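Long-range contact in multisubunit Na+/H+ antiporter, D subunit (Anoxybacillus flavithermus, PDB 6Z16), which probably exchanges sodium ions for protons across the cell membrane as one antiporter-like subunit of the multisubunit Mrp complex: residues L4-I9 with I70-D75. Numbering follows the deposited sequence.
Sequences LLLLPI and ITLVSD
L5 reaches across from the 3-10 turn that leads into helix 7-18 and puts its isobutyl end between L72 and S74, alternate residues on the same side of strand 71-74. Its CG stands anti to the backbone N (chi1 -158°), which sets L5 CG 3.7 Å from S74 CB. L5 CD2 meets L72 CB at 3.6 Å. L5 CD1 lies over the backbone around V73, 3.8 Å from both L72 O and S74 N. The L5 and L72 side chains cross obliquely. L72 CD1 also meets L6 CD1 at 3.7 Å, the two side chains crossing at about a right angle, though L6 is poorly ordered. I9 CD1 is more distant, at 4.3 Å from L72 CD1. No hydrogen bond joins the segments; the contact is buried and apolar, and S74 contributes its CB. An alanine in place of L5 would probably open a gap between L72 and S74 and leave the turn packed on the strand mainly through L6 and I9.

Strand 71-74 is paired with strand 57-60: L72 and S74 share backbone hydrogen bonds with L59 and Q57 of this antiparallel partner, and D75, the N-cap of helix 76-99, pairs with R258 in a salt bridge. L5 and L6 also touch strand 57-60, whereas helix 26-53 packs against S74 through L47 and V51. F791 of a neighbouring subunit lies against L6 and L72, so the start of helix 7-18, predicted to cross the membrane, the two-stranded hairpin and a subunit interface all converge here.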
loop_
_atom_site.group_PDB
_atom_site.type_symbol
_atom_site.label_atom_id
_atom_site.label_comp_id
_atom_site.label_asym_id
_atom_site.label_seq_id
_atom_site.Cartn_x
_atom_site.Cartn_y
_atom_site.Cartn_z
ATOM N N LEU D 4 9.666 -51.186 -4.999
ATOM C CA LEU D 4 9.778 -52.293 -4.050
ATOM C C LEU D 4 11.160 -52.353 -3.419
ATOM O O LEU D 4 11.293 -52.679 -2.231
ATOM C CB LEU D 4 9.469 -53.604 -4.771
ATOM C CG LEU D 4 9.536 -54.942 -4.037
ATOM C CD1 LEU D 4 8.505 -55.039 -2.943
ATOM C CD2 LEU D 4 9.349 -56.057 -5.034
ATOM N N LEU D 5 12.177 -51.972 -4.192
ATOM C CA LEU D 5 13.553 -51.906 -3.727
ATOM C C LEU D 5 13.721 -50.930 -2.567
ATOM O O LEU D 5 14.605 -51.122 -1.726
ATOM C CB LEU D 5 14.432 -51.506 -4.910
ATOM C CG LEU D 5 15.922 -51.779 -4.986
ATOM C CD1 LEU D 5 16.285 -51.802 -6.448
ATOM C CD2 LEU D 5 16.738 -50.757 -4.261
ATOM N N LEU D 6 12.894 -49.886 -2.496
ATOM C CA LEU D 6 12.993 -48.967 -1.372
ATOM C C LEU D 6 12.233 -49.422 -0.147
ATOM O O LEU D 6 12.395 -48.803 0.908
ATOM C CB LEU D 6 12.486 -47.577 -1.726
ATOM C CG LEU D 6 13.519 -46.619 -2.286
ATOM C CD1 LEU D 6 13.719 -46.840 -3.747
ATOM C CD2 LEU D 6 13.108 -45.216 -1.988
ATOM N N LEU D 7 11.398 -50.450 -0.259
ATOM C CA LEU D 7 10.645 -50.893 0.908
ATOM C C LEU D 7 11.485 -51.446 2.066
ATOM O O LEU D 7 11.022 -51.321 3.210
ATOM C CB LEU D 7 9.575 -51.900 0.468
ATOM C CG LEU D 7 8.461 -51.201 -0.313
ATOM C CD1 LEU D 7 7.448 -52.179 -0.845
ATOM C CD2 LEU D 7 7.775 -50.187 0.570
ATOM N N PRO D 8 12.676 -52.032 1.884
ATOM C CA PRO D 8 13.552 -52.206 3.054
ATOM C C PRO D 8 14.088 -50.916 3.658
ATOM O O PRO D 8 14.505 -50.936 4.821
ATOM C CB PRO D 8 14.688 -53.075 2.514
ATOM C CG PRO D 8 14.584 -53.020 1.051
ATOM C CD PRO D 8 13.132 -52.909 0.789
ATOM N N ILE D 9 14.093 -49.804 2.931
ATOM C CA ILE D 9 14.625 -48.548 3.443
ATOM C C ILE D 9 13.521 -47.645 3.980
ATOM O O ILE D 9 13.652 -47.077 5.064
ATOM C CB ILE D 9 15.439 -47.838 2.341
ATOM C CG1 ILE D 9 16.561 -48.745 1.842
ATOM C CG2 ILE D 9 16.038 -46.558 2.862
ATOM C CD1 ILE D 9 17.240 -48.245 0.591
ATOM N N ILE D 70 21.447 -40.447 -8.052
ATOM C CA ILE D 70 21.660 -41.583 -7.166
ATOM C C ILE D 70 20.891 -42.779 -7.708
ATOM O O ILE D 70 19.699 -42.674 -8.016
ATOM C CB ILE D 70 21.240 -41.238 -5.731
ATOM C CG1 ILE D 70 22.124 -40.117 -5.190
ATOM C CG2 ILE D 70 21.329 -42.449 -4.844
ATOM C CD1 ILE D 70 21.724 -39.597 -3.849
ATOM N N THR D 71 21.576 -43.909 -7.861
ATOM C CA THR D 71 20.963 -45.150 -8.316
ATOM C C THR D 71 21.047 -46.179 -7.202
ATOM O O THR D 71 22.107 -46.357 -6.599
ATOM C CB THR D 71 21.651 -45.703 -9.557
ATOM O OG1 THR D 71 22.978 -46.109 -9.214
ATOM C CG2 THR D 71 21.731 -44.643 -10.625
ATOM N N LEU D 72 19.938 -46.849 -6.932
ATOM C CA LEU D 72 19.894 -47.931 -5.967
ATOM C C LEU D 72 19.819 -49.252 -6.714
ATOM O O LEU D 72 18.981 -49.419 -7.603
ATOM C CB LEU D 72 18.698 -47.778 -5.039
ATOM C CG LEU D 72 18.707 -46.588 -4.099
ATOM C CD1 LEU D 72 17.412 -46.567 -3.341
ATOM C CD2 LEU D 72 19.872 -46.677 -3.154
ATOM N N VAL D 73 20.704 -50.181 -6.369
ATOM C CA VAL D 73 20.808 -51.455 -7.065
ATOM C C VAL D 73 20.626 -52.572 -6.053
ATOM O O VAL D 73 21.330 -52.619 -5.039
ATOM C CB VAL D 73 22.155 -51.603 -7.794
ATOM C CG1 VAL D 73 22.227 -52.938 -8.476
ATOM C CG2 VAL D 73 22.334 -50.505 -8.796
ATOM N N SER D 74 19.675 -53.459 -6.322
ATOM C CA SER D 74 19.505 -54.688 -5.564
ATOM C C SER D 74 19.796 -55.853 -6.495
ATOM O O SER D 74 19.052 -56.098 -7.454
ATOM C CB SER D 74 18.104 -54.793 -4.974
ATOM O OG SER D 74 17.978 -55.975 -4.213
ATOM N N ASP D 75 20.916 -56.522 -6.243
ATOM C CA ASP D 75 21.211 -57.830 -6.797
ATOM C C ASP D 75 20.798 -58.883 -5.773
ATOM O O ASP D 75 20.146 -58.576 -4.772
ATOM C CB ASP D 75 22.683 -57.920 -7.191
ATOM C CG ASP D 75 23.617 -57.487 -6.081
ATOM O OD1 ASP D 75 23.135 -56.978 -5.049
ATOM O OD2 ASP D 75 24.842 -57.663 -6.240
#